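Side-chain contact in exonuclease mut-7 homolog (Aedes aegypti, PDB 7JW2), which probably trims the 3' ends of Argonaute-bound microRNAs as a magnesium-dependent 3'-5' exoribonuclease, the chain here being its exonuclease domain: residues L125-L128 and W129-V132. Residues are numbered along the deposited sequence; the frame is centred on the assembly and turned at random.
Sequences LQLL and WRHV
Four successive i to i+4 backbone bonds, from the N-H groups of Trp129, Arg130, His131 and Val132 to the carbonyls of Leu125, Gln126, Leu127 and Leu128, close the two turns of the short alpha-helix 125-132. This amphipathic helix directly follows the edge strand 122-124 in the RNase H-like exonuclease domain. The bond from Trp129 N to Leu125 O is 2.9 Å long and fairly straight, whereas the one from His131 N to Leu127 O is more bent, 142° at the hydrogen. Leu128 and Val132, one turn apart, form part of the buried face: Leu128 CD1 meets Val132 CG1 at 3.9 Å. Leu128, its CG trans to the backbone nitrogen (chi1 177°), also touches Tyr196 and Ile199 of helix 179-205, and Val132 touches Leu203 farther along that helix, so compact aliphatic groups suit this interface. Trp129 sets its CB 3.4 Å from Gln126 O, while its broad side chain touches Leu154 and Leu157 of helix 151-159 and its ring meets that of Phe140 steeply. The outer side is more polar. Here Arg130 runs alongside Leu127, its long aliphatic stem passing Gln126 O, with CG 3.5 Å from that oxygen. A bend at chi3 (27°) turns the guanidinium back toward Leu127, an arrangement that suits arginine because its flat charged end can rest on a methyl group. Leu127 CD2 lies over one guanidinium face, offset toward the rim, 3.3 Å from Arg130 NH1.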
loop_
_atom_site.group_PDB
_atom_site.type_symbol
_atom_site.label_atom_id
_atom_site.label_comp_id
_atom_site.label_asym_id
_atom_site.label_seq_id
_atom_site.Cartn_x
_atom_site.Cartn_y
_atom_site.Cartn_z
ATOM N N LEU A 125 -23.506 -0.383 -15.119
ATOM C CA LEU A 125 -23.743 0.242 -16.421
ATOM C C LEU A 125 -24.974 -0.320 -17.114
ATOM O O LEU A 125 -25.532 0.357 -17.986
ATOM C CB LEU A 125 -22.523 0.095 -17.329
ATOM C CG LEU A 125 -21.352 1.009 -16.939
ATOM C CD1 LEU A 125 -20.117 0.642 -17.731
ATOM C CD2 LEU A 125 -21.699 2.475 -17.161
ATOM N N GLN A 126 -25.411 -1.529 -16.747
ATOM C CA GLN A 126 -26.670 -2.031 -17.294
ATOM C C GLN A 126 -27.855 -1.193 -16.829
ATOM O O GLN A 126 -28.826 -1.031 -17.576
ATOM C CB GLN A 126 -26.868 -3.496 -16.907
ATOM C CG GLN A 126 -27.952 -4.200 -17.719
ATOM C CD GLN A 126 -27.925 -5.700 -17.540
ATOM O OE1 GLN A 126 -27.599 -6.200 -16.466
ATOM N NE2 GLN A 126 -28.282 -6.432 -18.595
ATOM N N LEU A 127 -27.792 -0.642 -15.613
ATOM C CA LEU A 127 -28.848 0.248 -15.135
ATOM C C LEU A 127 -28.817 1.584 -15.862
ATOM O O LEU A 127 -29.871 2.150 -16.181
ATOM C CB LEU A 127 -28.708 0.469 -13.628
ATOM C CG LEU A 127 -29.015 -0.705 -12.705
ATOM C CD1 LEU A 127 -28.750 -0.319 -11.255
ATOM C CD2 LEU A 127 -30.452 -1.165 -12.891
ATOM N N LEU A 128 -27.620 2.116 -16.116
ATOM C CA LEU A 128 -27.505 3.340 -16.895
ATOM C C LEU A 128 -28.019 3.127 -18.315
ATOM O O LEU A 128 -28.720 3.984 -18.861
ATOM C CB LEU A 128 -26.051 3.814 -16.904
ATOM C CG LEU A 128 -25.697 5.046 -17.738
ATOM C CD1 LEU A 128 -26.338 6.315 -17.174
ATOM C CD2 LEU A 128 -24.180 5.204 -17.835
ATOM N N TRP A 129 -27.681 1.984 -18.917
ATOM C CA TRP A 129 -28.208 1.615 -20.227
ATOM C C TRP A 129 -29.729 1.662 -20.243
ATOM O O TRP A 129 -30.334 2.315 -21.102
ATOM C CB TRP A 129 -27.703 0.216 -20.579
ATOM C CG TRP A 129 -27.928 -0.238 -21.983
ATOM C CD1 TRP A 129 -28.665 0.380 -22.958
ATOM C CD2 TRP A 129 -27.391 -1.420 -22.571
ATOM N NE1 TRP A 129 -28.618 -0.360 -24.122
ATOM C CE2 TRP A 129 -27.847 -1.472 -23.905
ATOM C CE3 TRP A 129 -26.575 -2.448 -22.093
ATOM C CZ2 TRP A 129 -27.502 -2.510 -24.769
ATOM C CZ3 TRP A 129 -26.235 -3.481 -22.952
ATOM C CH2 TRP A 129 -26.698 -3.500 -24.276
ATOM N N ARG A 130 -30.364 0.990 -19.282
ATOM C CA ARG A 130 -31.822 0.951 -19.243
ATOM C C ARG A 130 -32.414 2.331 -18.999
ATOM O O ARG A 130 -33.501 2.641 -19.502
ATOM C CB ARG A 130 -32.287 -0.034 -18.167
ATOM C CG ARG A 130 -32.128 -1.496 -18.572
ATOM C CD ARG A 130 -32.168 -2.439 -17.378
ATOM N NE ARG A 130 -32.934 -1.894 -16.263
ATOM C CZ ARG A 130 -32.891 -2.370 -15.022
ATOM N NH1 ARG A 130 -32.118 -3.411 -14.734
ATOM N NH2 ARG A 130 -33.625 -1.810 -14.069
ATOM N N HIS A 131 -31.703 3.182 -18.257
ATOM C CA HIS A 131 -32.210 4.512 -17.946
ATOM C C HIS A 131 -32.198 5.411 -19.178
ATOM O O HIS A 131 -33.188 6.092 -19.473
ATOM C CB HIS A 131 -31.380 5.127 -16.818
ATOM C CG HIS A 131 -31.955 6.390 -16.259
ATOM N ND1 HIS A 131 -31.628 7.638 -16.746
ATOM C CD2 HIS A 131 -32.835 6.597 -15.251
ATOM C CE1 HIS A 131 -32.287 8.560 -16.066
ATOM N NE2 HIS A 131 -33.024 7.955 -15.151
ATOM N N VAL A 132 -31.085 5.426 -19.911
ATOM C CA VAL A 132 -30.958 6.328 -21.054
ATOM C C VAL A 132 -31.753 5.845 -22.261
ATOM O O VAL A 132 -32.123 6.666 -23.114
ATOM C CB VAL A 132 -29.478 6.529 -21.426
ATOM C CG1 VAL A 132 -28.676 6.999 -20.204
ATOM C CG2 VAL A 132 -28.892 5.252 -22.017
#